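Local coordinates for RimK domain protein ATP-grasp (Sphaerobacter thermophilus, PDB 5I47) that is probably an ATP-binding carboxylate–amine ligase of the RimK-like ATP-grasp family, perhaps attaching glutamate to a protein or small acceptor, at residues L20-F25 with H30-V35; A186-A191 with A272-G277; S259-G262 with D266-G269. All blocks are in the same frame, centred on the assembly; numbering follows the deposited sequence.

Contact 1 (L20-F25 with H30-V35)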
loop_
_atom_site.group_PDB
_atom_site.type_symbol
_atom_site.label_atom_id
_atom_site.label_comp_id
_atom_site.label_asym_id
_atom_site.label_seq_id
_atom_site.Cartn_x
_atom_site.Cartn_y
_atom_site.Cartn_z
ATOM N N LEU B 20 28.154 -13.083 6.199
ATOM C CA LEU B 20 27.826 -14.297 6.942
ATOM C C LEU B 20 26.876 -15.183 6.148
ATOM O O LEU B 20 27.023 -16.413 6.133
ATOM C CB LEU B 20 27.203 -13.943 8.292
ATOM C CG LEU B 20 28.084 -13.243 9.321
ATOM C CD1 LEU B 20 27.286 -12.928 10.580
ATOM C CD2 LEU B 20 29.289 -14.107 9.647
ATOM N N LEU B 21 25.890 -14.574 5.483
ATOM C CA LEU B 21 24.970 -15.345 4.657
ATOM C C LEU B 21 25.664 -15.925 3.433
ATOM O O LEU B 21 25.325 -17.031 2.999
ATOM C CB LEU B 21 23.785 -14.470 4.245
ATOM C CG LEU B 21 22.769 -14.211 5.360
ATOM C CD1 LEU B 21 22.056 -12.888 5.150
ATOM C CD2 LEU B 21 21.767 -15.352 5.439
ATOM N N ILE B 22 26.635 -15.205 2.866
ATOM C CA ILE B 22 27.370 -15.754 1.732
ATOM C C ILE B 22 28.166 -16.981 2.156
ATOM O O ILE B 22 28.304 -17.937 1.382
ATOM C CB ILE B 22 28.264 -14.671 1.099
ATOM C CG1 ILE B 22 27.392 -13.565 0.497
ATOM C CG2 ILE B 22 29.178 -15.272 0.036
ATOM C CD1 ILE B 22 28.107 -12.690 -0.501
ATOM N N GLU B 23 28.679 -16.995 3.389
ATOM C CA GLU B 23 29.333 -18.197 3.901
ATOM C C GLU B 23 28.333 -19.332 4.061
ATOM O O GLU B 23 28.571 -20.454 3.596
ATOM C CB GLU B 23 30.020 -17.902 5.236
ATOM C CG GLU B 23 31.155 -16.894 5.158
ATOM C CD GLU B 23 31.818 -16.655 6.506
ATOM O OE1 GLU B 23 31.811 -17.580 7.351
ATOM O OE2 GLU B 23 32.342 -15.541 6.722
ATOM N N ALA B 24 27.200 -19.056 4.712
ATOM C CA ALA B 24 26.226 -20.107 4.988
ATOM C C ALA B 24 25.635 -20.672 3.703
ATOM O O ALA B 24 25.393 -21.881 3.605
ATOM C CB ALA B 24 25.126 -19.570 5.904
ATOM N N PHE B 25 25.395 -19.817 2.705
ATOM C CA PHE B 25 24.903 -20.306 1.420
ATOM C C PHE B 25 25.986 -21.072 0.669
ATOM O O PHE B 25 25.699 -22.079 0.010
ATOM C CB PHE B 25 24.382 -19.148 0.566
ATOM C CG PHE B 25 22.963 -18.755 0.871
ATOM C CD1 PHE B 25 21.910 -19.568 0.488
ATOM C CD2 PHE B 25 22.681 -17.565 1.525
ATOM C CE1 PHE B 25 20.604 -19.210 0.764
ATOM C CE2 PHE B 25 21.376 -17.203 1.805
ATOM C CZ PHE B 25 20.337 -18.026 1.423
ATOM N N HIS B 30 25.440 -23.171 -2.586
ATOM C CA HIS B 30 24.817 -22.153 -3.419
ATOM C C HIS B 30 25.630 -20.870 -3.356
ATOM O O HIS B 30 26.146 -20.503 -2.297
ATOM C CB HIS B 30 23.371 -21.885 -2.985
ATOM C CG HIS B 30 22.439 -23.025 -3.257
ATOM N ND1 HIS B 30 21.815 -23.204 -4.473
ATOM C CD2 HIS B 30 22.028 -24.047 -2.469
ATOM C CE1 HIS B 30 21.058 -24.285 -4.423
ATOM N NE2 HIS B 30 21.170 -24.815 -3.218
ATOM N N GLU B 31 25.743 -20.192 -4.493
ATOM C CA GLU B 31 26.502 -18.947 -4.578
ATOM C C GLU B 31 25.550 -17.781 -4.334
ATOM O O GLU B 31 24.757 -17.418 -5.205
ATOM C CB GLU B 31 27.192 -18.825 -5.932
ATOM C CG GLU B 31 27.979 -17.536 -6.103
ATOM C CD GLU B 31 28.193 -17.173 -7.557
ATOM O OE1 GLU B 31 27.746 -17.942 -8.434
ATOM O OE2 GLU B 31 28.802 -16.116 -7.823
ATOM N N ALA B 32 25.622 -17.195 -3.142
ATOM C CA ALA B 32 24.866 -15.982 -2.871
ATOM C C ALA B 32 25.478 -14.818 -3.639
ATOM O O ALA B 32 26.699 -14.720 -3.780
ATOM C CB ALA B 32 24.845 -15.683 -1.374
ATOM N N VAL B 33 24.621 -13.939 -4.149
ATOM C CA VAL B 33 25.037 -12.847 -5.022
ATOM C C VAL B 33 24.327 -11.577 -4.581
ATOM O O VAL B 33 23.109 -11.581 -4.377
ATOM C CB VAL B 33 24.720 -13.147 -6.502
ATOM C CG1 VAL B 33 24.990 -11.923 -7.365
ATOM C CG2 VAL B 33 25.521 -14.343 -6.994
ATOM N N LEU B 34 25.081 -10.490 -4.436
ATOM C CA LEU B 34 24.470 -9.192 -4.187
ATOM C C LEU B 34 23.685 -8.760 -5.420
ATOM O O LEU B 34 24.233 -8.704 -6.524
ATOM C CB LEU B 34 25.532 -8.154 -3.838
ATOM C CG LEU B 34 25.017 -6.724 -3.644
ATOM C CD1 LEU B 34 24.181 -6.611 -2.381
ATOM C CD2 LEU B 34 26.161 -5.731 -3.615
ATOM N N VAL B 35 22.399 -8.474 -5.239
ATOM C CA VAL B 35 21.546 -7.953 -6.303
ATOM C C VAL B 35 20.972 -6.635 -5.808
ATOM O O VAL B 35 20.125 -6.617 -4.906
ATOM C CB VAL B 35 20.431 -8.932 -6.694
ATOM C CG1 VAL B 35 19.594 -8.348 -7.819
ATOM C CG2 VAL B 35 21.020 -10.273 -7.104
HETATM O O HOH W 1 27.486 -17.917 -0.983
#
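Helix-on-strand packing, closed at one end by a backbone hydrogen bond, joins residues 20-25 to residues 30-35 in the N-terminal LysX-type domain. Ala32 is the apolar centre: its CB lies 3.8 Å from Ile22 CG1, while Phe25 CB approaches the same methyl to 4.0 Å. Two helix residues one turn apart thus share a single small strand side chain, and the backbones come correspondingly near, with Ile22 CA and Ala32 CA 5.2 Å apart. The Phe25 ring itself meets Ala32 CB obliquely. With CG anti to the carbonyl carbon (chi1 -84°), the ring turns off the strand 31-35 and reaches Val7 on the adjacent strand and Val275 and Leu276 near the chain end. These pieces belong to a right-handed beta-alpha-beta unit of the Rossmann-like sheet: strand 6-10 leads into helix 16-27, which returns to the parallel edge strand 31-35, and Ile22 also rests on Leu9. The polar link lies where helix gives way to strand. His30 N donates to Phe25 O at 2.8 Å, with an N-H...O angle of 156°. A water bridges the backbones further along. It accepts from Ala32 N at 2.9 Å and donates to His30 O at 3.2 Å and to Ile22 O, the last spacing being short enough that the water's exact position is doubtful. The His30 ring makes a weak hydrogen bond through ND1 to Ala5 O.

Contact 2 (A186-A191 with A272-G277)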
loop_
_atom_site.group_PDB
_atom_site.type_symbol
_atom_site.label_atom_id
_atom_site.label_comp_id
_atom_site.label_asym_id
_atom_site.label_seq_id
_atom_site.Cartn_x
_atom_site.Cartn_y
_atom_site.Cartn_z
ATOM N N ALA B 186 14.293 -16.336 12.857
ATOM C CA ALA B 186 15.204 -16.611 11.750
ATOM C C ALA B 186 14.675 -17.795 10.947
ATOM O O ALA B 186 15.255 -18.882 10.926
ATOM C CB ALA B 186 16.624 -16.869 12.274
ATOM N N GLY B 187 13.550 -17.567 10.278
ATOM C CA GLY B 187 12.924 -18.602 9.484
ATOM C C GLY B 187 11.800 -19.303 10.214
ATOM O O GLY B 187 10.685 -18.786 10.314
ATOM N N ARG B 188 12.104 -20.476 10.761
ATOM C CA ARG B 188 11.094 -21.376 11.294
ATOM C C ARG B 188 10.932 -21.290 12.806
ATOM O O ARG B 188 9.881 -21.686 13.319
ATOM C CB ARG B 188 11.447 -22.815 10.904
ATOM C CG ARG B 188 10.293 -23.781 10.881
ATOM C CD ARG B 188 10.689 -25.036 10.118
ATOM N NE ARG B 188 10.966 -24.746 8.713
ATOM C CZ ARG B 188 10.033 -24.704 7.766
ATOM N NH1 ARG B 188 10.368 -24.435 6.510
ATOM N NH2 ARG B 188 8.761 -24.930 8.075
ATOM N N SER B 189 11.930 -20.782 13.526
ATOM C CA SER B 189 11.906 -20.793 14.982
ATOM C C SER B 189 12.491 -19.497 15.528
ATOM O O SER B 189 13.120 -18.715 14.811
ATOM C CB SER B 189 12.687 -21.988 15.549
ATOM O OG SER B 189 12.280 -23.202 14.945
ATOM N N LEU B 190 12.277 -19.289 16.823
ATOM C CA LEU B 190 12.851 -18.163 17.549
ATOM C C LEU B 190 14.354 -18.367 17.689
ATOM O O LEU B 190 14.801 -19.285 18.382
ATOM C CB LEU B 190 12.187 -18.043 18.917
ATOM C CG LEU B 190 12.681 -16.950 19.858
ATOM C CD1 LEU B 190 12.381 -15.574 19.277
ATOM C CD2 LEU B 190 12.040 -17.113 21.227
ATOM N N ALA B 191 15.141 -17.518 17.030
ATOM C CA ALA B 191 16.592 -17.623 17.108
ATOM C C ALA B 191 17.155 -17.033 18.392
ATOM O O ALA B 191 18.282 -17.369 18.774
ATOM C CB ALA B 191 17.241 -16.935 15.906
ATOM N N ALA B 272 19.750 -19.427 5.874
ATOM C CA ALA B 272 20.094 -20.170 4.665
ATOM C C ALA B 272 19.320 -21.476 4.574
ATOM O O ALA B 272 18.951 -21.903 3.474
ATOM C CB ALA B 272 21.598 -20.439 4.624
ATOM N N ASP B 273 19.065 -22.124 5.715
ATOM C CA ASP B 273 18.234 -23.324 5.714
ATOM C C ASP B 273 16.792 -22.991 5.354
ATOM O O ASP B 273 16.160 -23.707 4.572
ATOM C CB ASP B 273 18.297 -24.017 7.076
ATOM C CG ASP B 273 19.614 -24.738 7.311
ATOM O OD1 ASP B 273 20.253 -25.158 6.321
ATOM O OD2 ASP B 273 20.006 -24.891 8.490
ATOM N N PHE B 274 16.254 -21.906 5.915
ATOM C CA PHE B 274 14.874 -21.538 5.626
ATOM C C PHE B 274 14.682 -21.161 4.162
ATOM O O PHE B 274 13.594 -21.360 3.614
ATOM C CB PHE B 274 14.439 -20.389 6.539
ATOM C CG PHE B 274 13.007 -19.971 6.348
ATOM C CD1 PHE B 274 11.969 -20.790 6.766
ATOM C CD2 PHE B 274 12.699 -18.754 5.757
ATOM C CE1 PHE B 274 10.653 -20.407 6.589
ATOM C CE2 PHE B 274 11.383 -18.365 5.581
ATOM C CZ PHE B 274 10.360 -19.193 5.998
ATOM N N VAL B 275 15.722 -20.637 3.510
ATOM C CA VAL B 275 15.585 -20.184 2.127
ATOM C C VAL B 275 15.609 -21.363 1.158
ATOM O O VAL B 275 14.880 -21.373 0.161
ATOM C CB VAL B 275 16.683 -19.150 1.804
ATOM C CG1 VAL B 275 16.730 -18.858 0.317
ATOM C CG2 VAL B 275 16.447 -17.864 2.581
ATOM N N LEU B 276 16.431 -22.373 1.431
ATOM C CA LEU B 276 16.573 -23.539 0.565
ATOM C C LEU B 276 15.945 -24.743 1.254
ATOM O O LEU B 276 16.381 -25.133 2.340
ATOM C CB LEU B 276 18.045 -23.820 0.259
ATOM C CG LEU B 276 18.990 -22.633 0.046
ATOM C CD1 LEU B 276 20.367 -22.954 0.596
ATOM C CD2 LEU B 276 19.080 -22.272 -1.424
ATOM N N GLY B 277 14.944 -25.340 0.620
ATOM C CA GLY B 277 14.297 -26.507 1.195
ATOM C C GLY B 277 13.490 -27.317 0.200
ATOM O O GLY B 277 12.353 -26.967 -0.120
#
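Gly187 at the end of strand 180-187 and Phe274 near the end of helix 267-275 bring their backbones to a CA-CA separation of 5.2 Å, with no hydrogen bond between the segments. Gly187 has a positive phi (98°), and a beta carbon built on it would run into Phe274 CB and press on the preceding carbonyl oxygen; the lack of a side chain therefore allows the approach. The interaction is a CH-pi contact: Gly187 CA stands 3.7 Å from the centroid of the Phe274 ring, over one face, 21° off the normal. It is displaced toward the CG side of the ring, since Gly187 CA lies only 3.4 Å from Phe274 CG. CG anti to the backbone N (chi1 -178°) carries the Phe274 ring out from the helix toward Gly187. Arg188 adds a looser contact, its NH1 lying 4.0 Å from Phe274 CD1 and reaching the ring obliquely after the chain bends at chi3. The two side chains cross at about a right angle, and Phe274 CE1 lies over one face of the guanidinium. Replacing Phe274 with an alanine would probably strip the glycine alpha carbon of its aromatic cover and open a gap beside Gly187. Around this pair, Phe274 also touches Arg82 and Thr232, Ala186 packs on Met270 and Ile271 of helix 267-275, and the neighbouring Ala272 faces helix 16-27.

Contact 3 (S259-G262 with D266-G269)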
loop_
_atom_site.group_PDB
_atom_site.type_symbol
_atom_site.label_atom_id
_atom_site.label_comp_id
_atom_site.label_asym_id
_atom_site.label_seq_id
_atom_site.Cartn_x
_atom_site.Cartn_y
_atom_site.Cartn_z
ATOM N N SER B 259 24.552 -8.822 16.489
ATOM C CA SER B 259 24.752 -9.113 17.905
ATOM C C SER B 259 24.435 -10.567 18.230
ATOM O O SER B 259 25.164 -11.212 18.994
ATOM C CB SER B 259 23.888 -8.177 18.751
ATOM O OG SER B 259 23.848 -8.599 20.104
ATOM N N LEU B 260 23.352 -11.101 17.662
ATOM C CA LEU B 260 22.953 -12.467 17.988
ATOM C C LEU B 260 23.940 -13.481 17.420
ATOM O O LEU B 260 24.243 -14.486 18.070
ATOM C CB LEU B 260 21.539 -12.737 17.477
ATOM C CG LEU B 260 20.859 -13.971 18.071
ATOM C CD1 LEU B 260 20.776 -13.857 19.587
ATOM C CD2 LEU B 260 19.475 -14.178 17.470
ATOM N N SER B 261 24.455 -13.234 16.212
ATOM C CA SER B 261 25.512 -14.078 15.664
ATOM C C SER B 261 26.774 -14.033 16.512
ATOM O O SER B 261 27.549 -14.997 16.510
ATOM C CB SER B 261 25.842 -13.659 14.232
ATOM O OG SER B 261 24.957 -14.255 13.305
ATOM N N GLY B 262 26.994 -12.936 17.238
ATOM C CA GLY B 262 28.169 -12.844 18.087
ATOM C C GLY B 262 28.161 -13.857 19.214
ATOM O O GLY B 262 29.212 -14.370 19.605
ATOM N N ASP B 266 23.803 -19.390 15.304
ATOM C CA ASP B 266 24.051 -19.462 13.864
ATOM C C ASP B 266 22.836 -18.917 13.108
ATOM O O ASP B 266 22.106 -19.634 12.422
ATOM C CB ASP B 266 24.376 -20.894 13.462
ATOM C CG ASP B 266 24.778 -21.020 12.005
ATOM O OD1 ASP B 266 25.150 -19.995 11.395
ATOM O OD2 ASP B 266 24.726 -22.150 11.471
ATOM N N VAL B 267 22.629 -17.603 13.243
ATOM C CA VAL B 267 21.462 -16.971 12.629
ATOM C C VAL B 267 21.524 -17.096 11.114
ATOM O O VAL B 267 20.525 -17.424 10.462
ATOM C CB VAL B 267 21.347 -15.499 13.065
ATOM C CG1 VAL B 267 20.092 -14.874 12.466
ATOM C CG2 VAL B 267 21.333 -15.384 14.581
ATOM N N ALA B 268 22.698 -16.840 10.531
ATOM C CA ALA B 268 22.845 -16.929 9.082
ATOM C C ALA B 268 22.599 -18.347 8.585
ATOM O O ALA B 268 22.037 -18.544 7.502
ATOM C CB ALA B 268 24.233 -16.444 8.666
ATOM N N GLY B 269 23.010 -19.349 9.362
ATOM C CA GLY B 269 22.772 -20.725 8.958
ATOM C C GLY B 269 21.297 -21.071 8.925
ATOM O O GLY B 269 20.821 -21.710 7.983
#
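Leu260 and Val267 supply the apolar part of this contact, in which the short helix 258-262 meets the start of helix 267-275. Val267 CG2 is the point of touch, 3.6 Å from Leu260 CD2 and 3.8 Å from Leu260 CG, and the two side chains cross at about a right angle. Val267 places CG2 anti to its carbonyl carbon, beside the backbone N, which turns that methyl to the leucine and leaves CG1 for Ala186 on strand 180-187. Leu260 in turn also lies against Val184 and Ala191, so the pair is buried over the sheet.

A mixed polar-apolar contact runs beside it: Ser261 OG rests 3.8 Å from Val267 CB. No hydrogen bond crosses the segments; this hydroxyl instead makes a weak one to Phe257 O, one turn earlier.

The remaining polar interaction lies within residues 266-269. Asp266, at the N-cap position, accepts from Gly269 N through OD1 at 3.0 Å, with an N-H...O angle of 138°. The amide meets OD1 from above the carboxylate plane, 63° out of it. A beta carbon on Gly269 would clash with Asp266 OD2, so the missing side chain leaves space for the carboxylate. Two consecutive helices linked by a short loop, the second N-capped by Asp266, thus pack against strands 180-187 and 190-196 and helix 16-27 in the C-terminal part of the RimK-like ATP-grasp domain.

How the contacts relate
Helix 267-275 is common to contacts 2 and 3 and packs against helix 16-27 of contact 1, so the three lie on one side of the chain around this helix. Contact 3 is the buried one, held by aliphatic side chains; contacts 1 and 2 are partly buried, and contact 2 ends in the exposed Arg188. Contact 1 alone has a direct hydrogen bond and a water bridge between its segments, while contact 2 relies on a CH-pi contact between a glycine CA and a phenylalanine ring. Ala24 CB and Ala272 CB, 3.9 Å apart, pack between the LysX-type and the ATP-grasp parts of the chain, as do Leu20 CD1 and Ser261 OG at 3.8 Å.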